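PDB 1F9V: kinesin-like protein KAR3 from Saccharomyces cerevisiae, which probably works as a microtubule-based motor, binding ADP with magnesium and coupling ATP hydrolysis to movement along microtubules. Local coordinates for residues Arg6-Ile11 and Lys311-Val316. The protein carries 2 engineered substitutions. Sequence-based numbering, arbitrary orientation.
Sequences RVYCRI and KTLMFV. With ADP (adenosine-5'-diphosphate), chain D; ADP (adenosine-5'-diphosphate), chain C.
Two parallel strands of the kinesin motor core, 6-11 and 311-316, run between two bound ADP molecules: R6 and T312 meet one at the start of the pairing, and R10 reaches toward the other, which sits at the P-loop. Backbone bonds form the parallel ladder, R6 N giving to T312 O, M314 N to R6 O, Y8 N to M314 O, V316 N to Y8 O and R10 N to V316 O. On one face of the sheet L313 sets its CD1 methyl over the centre of the Y8 ring, 3.7 Å from the centroid, a CH-pi contact; L313 CG stands anti to the backbone N (chi1 165°), which carries CD1 over the ring. F315 brings CE2 to the edge of that same ring, while its own CE1 lies 3.5 Å from R10 CB.

This is the central sheet of a P-loop NTPase, with 311-316 lying between strands 4-11 and 86-91. Helix 66-77 covers the L313 and F315 face; helix 325-338 packs against V7, M314 and V316 on the other. The adenine of the first ADP donates from N6 to T312 O (3.1 Å), so this carbonyl accepts two N-H groups. The R6 chain, bent at chi2 (-128°), lies over one face of the adenine, CG 3.3 Å from C6, with N7 under one face of the guanidinium, and NH2 bonds to phosphate oxygen O2B at 3.0 Å. An alanine in place of R6 would probably leave that phosphate without its guanidinium partner and one side of the adenine less covered. At the far end R10 is extended; NH1 is hydrogen-bonded to N66 OD1 and T101 OG1, and NH2 to D64 O, while N6 of the second ADP lies over one face of the guanidinium, near the rim.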
ATOM      1  N   ARG A   6      -3.691  -7.534   6.698  1.00  9.30           N
ATOM      2  CA  ARG A   6      -2.812  -7.189   7.808  1.00  9.06           C
ATOM      3  C   ARG A   6      -2.515  -5.709   7.730  1.00  8.19           C
ATOM      4  O   ARG A   6      -2.552  -5.112   6.654  1.00  7.30           O
ATOM      5  CB  ARG A   6      -1.523  -7.988   7.744  1.00 10.94           C
ATOM      6  CG  ARG A   6      -1.783  -9.461   7.831  1.00 15.01           C
ATOM      7  CD  ARG A   6      -0.964 -10.115   8.901  1.00 19.74           C
ATOM      8  NE  ARG A   6      -0.711 -11.527   8.611  1.00 23.37           N
ATOM      9  CZ  ARG A   6      -1.631 -12.411   8.236  1.00 25.71           C
ATOM     10  NH1 ARG A   6      -2.902 -12.052   8.091  1.00 26.97           N
ATOM     11  NH2 ARG A   6      -1.273 -13.670   8.012  1.00 28.30           N
ATOM     12  N   VAL A   7      -2.228  -5.116   8.881  1.00  7.12           N
ATOM     13  CA  VAL A   7      -1.942  -3.699   8.960  1.00  8.26           C
ATOM     14  C   VAL A   7      -0.632  -3.428   9.693  1.00  8.11           C
ATOM     15  O   VAL A   7      -0.417  -3.938  10.793  1.00  7.79           O
ATOM     16  CB  VAL A   7      -3.083  -2.966   9.701  1.00  8.08           C
ATOM     17  CG1 VAL A   7      -2.795  -1.476   9.763  1.00  7.96           C
ATOM     18  CG2 VAL A   7      -4.417  -3.246   9.000  1.00  8.38           C
ATOM     19  N   TYR A   8       0.244  -2.649   9.063  1.00  7.89           N
ATOM     20  CA  TYR A   8       1.522  -2.256   9.663  1.00  8.30           C
ATOM     21  C   TYR A   8       1.528  -0.738   9.776  1.00  9.59           C
ATOM     22  O   TYR A   8       0.985  -0.037   8.915  1.00  9.89           O
ATOM     23  CB  TYR A   8       2.717  -2.630   8.781  1.00  8.82           C
ATOM     24  CG  TYR A   8       3.010  -4.101   8.614  1.00  8.24           C
ATOM     25  CD1 TYR A   8       2.361  -5.072   9.377  1.00  8.14           C
ATOM     26  CD2 TYR A   8       3.955  -4.521   7.680  1.00  9.20           C
ATOM     27  CE1 TYR A   8       2.655  -6.428   9.210  1.00  9.21           C
ATOM     28  CE2 TYR A   8       4.252  -5.865   7.508  1.00  8.73           C
ATOM     29  CZ  TYR A   8       3.603  -6.811   8.267  1.00  8.55           C
ATOM     30  OH  TYR A   8       3.906  -8.142   8.071  1.00 12.31           O
ATOM     31  N   CYS A   9       2.129  -0.226  10.842  1.00  8.65           N
ATOM     32  CA  CYS A   9       2.249   1.212  11.009  1.00  7.70           C
ATOM     33  C   CYS A   9       3.746   1.509  10.970  1.00  7.36           C
ATOM     34  O   CYS A   9       4.547   0.712  11.466  1.00  8.42           O
ATOM     35  CB  CYS A   9       1.668   1.656  12.355  1.00  9.18           C
ATOM     36  SG  CYS A   9       1.996   3.400  12.768  1.00 13.50           S
ATOM     37  N   ARG A  10       4.133   2.623  10.360  1.00  7.42           N
ATOM     38  CA  ARG A  10       5.543   2.987  10.328  1.00  7.53           C
ATOM     39  C   ARG A  10       5.744   4.448  10.670  1.00  8.81           C
ATOM     40  O   ARG A  10       5.192   5.336  10.016  1.00  7.84           O
ATOM     41  CB  ARG A  10       6.172   2.721   8.963  1.00  7.88           C
ATOM     42  CG  ARG A  10       7.642   3.142   8.931  1.00  9.13           C
ATOM     43  CD  ARG A  10       8.248   3.119   7.533  1.00 10.07           C
ATOM     44  NE  ARG A  10       9.704   3.069   7.603  1.00  9.50           N
ATOM     45  CZ  ARG A  10      10.496   2.829   6.564  1.00 11.26           C
ATOM     46  NH1 ARG A  10       9.973   2.616   5.359  1.00  9.99           N
ATOM     47  NH2 ARG A  10      11.810   2.784   6.729  1.00  8.01           N
ATOM     48  N   ILE A  11       6.540   4.693  11.707  1.00  9.40           N
ATOM     49  CA  ILE A  11       6.851   6.052  12.123  1.00  9.76           C
ATOM     50  C   ILE A  11       8.181   6.401  11.465  1.00  8.93           C
ATOM     51  O   ILE A  11       9.184   5.722  11.690  1.00 10.33           O
ATOM     52  CB  ILE A  11       7.019   6.159  13.665  1.00 10.54           C
ATOM     53  CG1 ILE A  11       5.749   5.666  14.365  1.00 11.27           C
ATOM     54  CG2 ILE A  11       7.321   7.605  14.060  1.00 10.26           C
ATOM     55  CD1 ILE A  11       5.957   5.260  15.807  1.00 11.52           C
ATOM     56  N   LYS A 311      -3.966 -11.589  -0.696  1.00 10.22           N
ATOM     57  CA  LYS A 311      -3.403 -11.099   0.562  1.00  9.24           C
ATOM     58  C   LYS A 311      -3.195  -9.601   0.469  1.00  7.94           C
ATOM     59  O   LYS A 311      -2.585  -9.108  -0.474  1.00  8.00           O
ATOM     60  CB  LYS A 311      -2.077 -11.795   0.846  1.00  9.58           C
ATOM     61  CG  LYS A 311      -2.206 -13.299   0.926  1.00 13.14           C
ATOM     62  CD  LYS A 311      -0.853 -13.958   1.106  1.00 15.48           C
ATOM     63  CE  LYS A 311      -0.996 -15.457   1.257  1.00 17.63           C
ATOM     64  NZ  LYS A 311      -0.240 -15.943   2.447  1.00 22.76           N
ATOM     65  N   THR A 312      -3.709  -8.878   1.457  1.00  8.44           N
ATOM     66  CA  THR A 312      -3.595  -7.431   1.463  1.00  8.78           C
ATOM     67  C   THR A 312      -2.871  -6.908   2.691  1.00  7.73           C
ATOM     68  O   THR A 312      -3.082  -7.396   3.797  1.00  8.54           O
ATOM     69  CB  THR A 312      -4.991  -6.786   1.400  1.00 10.69           C
ATOM     70  OG1 THR A 312      -5.577  -7.076   0.125  1.00 13.60           O
ATOM     71  CG2 THR A 312      -4.903  -5.274   1.591  1.00 10.30           C
ATOM     72  N   LEU A 313      -2.015  -5.916   2.473  1.00  7.60           N
ATOM     73  CA  LEU A 313      -1.271  -5.288   3.554  1.00  8.22           C
ATOM     74  C   LEU A 313      -1.491  -3.783   3.486  1.00  8.14           C
ATOM     75  O   LEU A 313      -1.210  -3.152   2.467  1.00  8.27           O
ATOM     76  CB  LEU A 313       0.228  -5.586   3.433  1.00  8.36           C
ATOM     77  CG  LEU A 313       1.149  -4.709   4.295  1.00  8.87           C
ATOM     78  CD1 LEU A 313       0.838  -4.930   5.773  1.00 10.54           C
ATOM     79  CD2 LEU A 313       2.608  -5.043   3.994  1.00  9.45           C
ATOM     80  N   MET A 314      -2.023  -3.217   4.564  1.00  8.39           N
ATOM     81  CA  MET A 314      -2.230  -1.775   4.640  1.00  9.72           C
ATOM     82  C   MET A 314      -1.012  -1.269   5.408  1.00  9.61           C
ATOM     83  O   MET A 314      -0.721  -1.745   6.503  1.00  9.19           O
ATOM     84  CB  MET A 314      -3.519  -1.436   5.398  1.00 11.43           C
ATOM     85  CG  MET A 314      -4.761  -2.183   4.897  1.00 14.69           C
ATOM     86  SD  MET A 314      -5.195  -1.796   3.174  1.00 16.32           S
ATOM     87  CE  MET A 314      -5.403   0.042   3.268  1.00 14.34           C
ATOM     88  N   PHE A 315      -0.298  -0.325   4.815  1.00  9.38           N
ATOM     89  CA  PHE A 315       0.909   0.236   5.406  1.00  9.41           C
ATOM     90  C   PHE A 315       0.649   1.698   5.776  1.00  8.55           C
ATOM     91  O   PHE A 315       0.662   2.572   4.911  1.00  9.43           O
ATOM     92  CB  PHE A 315       2.049   0.130   4.383  1.00 11.75           C
ATOM     93  CG  PHE A 315       3.405  -0.004   4.995  1.00 10.51           C
ATOM     94  CD1 PHE A 315       4.060   1.115   5.496  1.00 14.22           C
ATOM     95  CD2 PHE A 315       4.031  -1.239   5.076  1.00 12.53           C
ATOM     96  CE1 PHE A 315       5.330   1.005   6.074  1.00 14.07           C
ATOM     97  CE2 PHE A 315       5.298  -1.362   5.650  1.00 12.99           C
ATOM     98  CZ  PHE A 315       5.948  -0.234   6.149  1.00 13.22           C
ATOM     99  N   VAL A 316       0.419   1.965   7.060  1.00  7.42           N
ATOM    100  CA  VAL A 316       0.129   3.326   7.494  1.00  7.36           C
ATOM    101  C   VAL A 316       1.357   4.082   7.990  1.00  8.40           C
ATOM    102  O   VAL A 316       1.949   3.756   9.023  1.00  9.38           O
ATOM    103  CB  VAL A 316      -0.981   3.337   8.567  1.00  7.96           C
ATOM    104  CG1 VAL A 316      -1.281   4.762   9.004  1.00  8.08           C
ATOM    105  CG2 VAL A 316      -2.243   2.696   7.998  1.00 10.06           C
TER
HETATM  106  PB  ADP D 998       1.534 -16.446   9.721  1.00 45.47           P
HETATM  107  O1B ADP D 998       0.418 -17.073  10.494  1.00 47.45           O
HETATM  108  O2B ADP D 998       1.165 -14.918   9.291  1.00 47.20           O
HETATM  109  O3B ADP D 998       2.813 -16.490  10.492  1.00 45.44           O
HETATM  110  PA  ADP D 998       1.186 -16.919   6.881  1.00 40.67           P
HETATM  111  O1A ADP D 998       1.028 -18.210   6.186  1.00 41.21           O
HETATM  112  O2A ADP D 998      -0.091 -16.188   6.985  1.00 40.15           O
HETATM  113  O3A ADP D 998       1.710 -17.185   8.352  1.00 43.21           O
HETATM  114  O5' ADP D 998       2.360 -16.030   6.230  1.00 38.08           O
HETATM  115  C5' ADP D 998       3.560 -15.806   6.977  1.00 34.54           C
HETATM  116  C4' ADP D 998       4.216 -14.464   6.652  1.00 32.26           C
HETATM  117  O4' ADP D 998       3.869 -13.933   5.347  1.00 30.09           O
HETATM  118  C3' ADP D 998       3.890 -13.394   7.670  1.00 31.78           C
HETATM  119  O3' ADP D 998       4.775 -13.394   8.801  1.00 34.33           O
HETATM  120  C2' ADP D 998       3.934 -12.106   6.886  1.00 29.61           C
HETATM  121  O2' ADP D 998       5.234 -11.491   6.910  1.00 28.99           O
HETATM  122  C1' ADP D 998       3.469 -12.539   5.497  1.00 26.91           C
HETATM  123  N9  ADP D 998       1.986 -12.276   5.276  1.00 23.92           N
HETATM  124  C8  ADP D 998       1.006 -13.190   5.144  1.00 22.34           C
HETATM  125  N7  ADP D 998      -0.166 -12.559   4.942  1.00 19.44           N
HETATM  126  C5  ADP D 998       0.051 -11.260   4.937  1.00 20.27           C
HETATM  127  C6  ADP D 998      -0.729 -10.096   4.771  1.00 19.97           C
HETATM  128  N6  ADP D 998      -2.055 -10.181   4.552  1.00 16.04           N
HETATM  129  N1  ADP D 998      -0.137  -8.856   4.834  1.00 19.71           N
HETATM  130  C2  ADP D 998       1.190  -8.709   5.048  1.00 20.11           C
HETATM  131  N3  ADP D 998       1.947  -9.813   5.202  1.00 19.18           N
HETATM  132  C4  ADP D 998       1.437 -11.076   5.157  1.00 21.44           C
HETATM  133  PB  ADP C 999       4.955  11.172   1.393  1.00 11.29           P
HETATM  134  O1B ADP C 999       4.116  10.462   2.392  1.00  9.77           O
HETATM  135  O2B ADP C 999       5.167  10.262   0.087  1.00 11.48           O
HETATM  136  O3B ADP C 999       4.388  12.501   1.050  1.00 11.97           O
HETATM  137  PA  ADP C 999       7.844  11.126   1.336  1.00 14.23           P
HETATM  138  O1A ADP C 999       8.141   9.694   1.296  1.00 14.72           O
HETATM  139  O2A ADP C 999       7.913  11.674  -0.017  1.00 18.36           O
HETATM  140  O3A ADP C 999       6.413  11.355   1.960  1.00 12.72           O
HETATM  141  O5' ADP C 999       8.906  11.896   2.221  1.00 18.24           O
HETATM  142  C5' ADP C 999       8.687  12.722   3.366  1.00 16.12           C
HETATM  143  C4' ADP C 999      10.117  13.177   3.784  1.00 16.79           C
HETATM  144  O4' ADP C 999      10.528  12.292   4.832  1.00 13.89           O
HETATM  145  C3' ADP C 999      11.171  12.997   2.673  1.00 17.73           C
HETATM  146  O3' ADP C 999      12.163  14.037   2.684  1.00 21.75           O
HETATM  147  C2' ADP C 999      11.797  11.638   2.938  1.00 17.76           C
HETATM  148  O2' ADP C 999      13.111  11.490   2.374  1.00 19.87           O
HETATM  149  C1' ADP C 999      11.700  11.532   4.454  1.00 15.25           C
HETATM  150  N9  ADP C 999      11.474  10.131   4.928  1.00 14.49           N
HETATM  151  C8  ADP C 999      10.280   9.507   4.908  1.00 12.87           C
HETATM  152  N7  ADP C 999      10.406   8.300   5.420  1.00 11.72           N
HETATM  153  C5  ADP C 999      11.653   8.123   5.771  1.00 12.43           C
HETATM  154  C6  ADP C 999      12.373   7.093   6.357  1.00 12.32           C
HETATM  155  N6  ADP C 999      11.757   5.953   6.685  1.00 12.50           N
HETATM  156  N1  ADP C 999      13.713   7.238   6.595  1.00 14.07           N
HETATM  157  C2  ADP C 999      14.370   8.374   6.281  1.00 14.30           C
HETATM  158  N3  ADP C 999      13.683   9.387   5.718  1.00 14.98           N
HETATM  159  C4  ADP C 999      12.352   9.305   5.451  1.00 13.64           C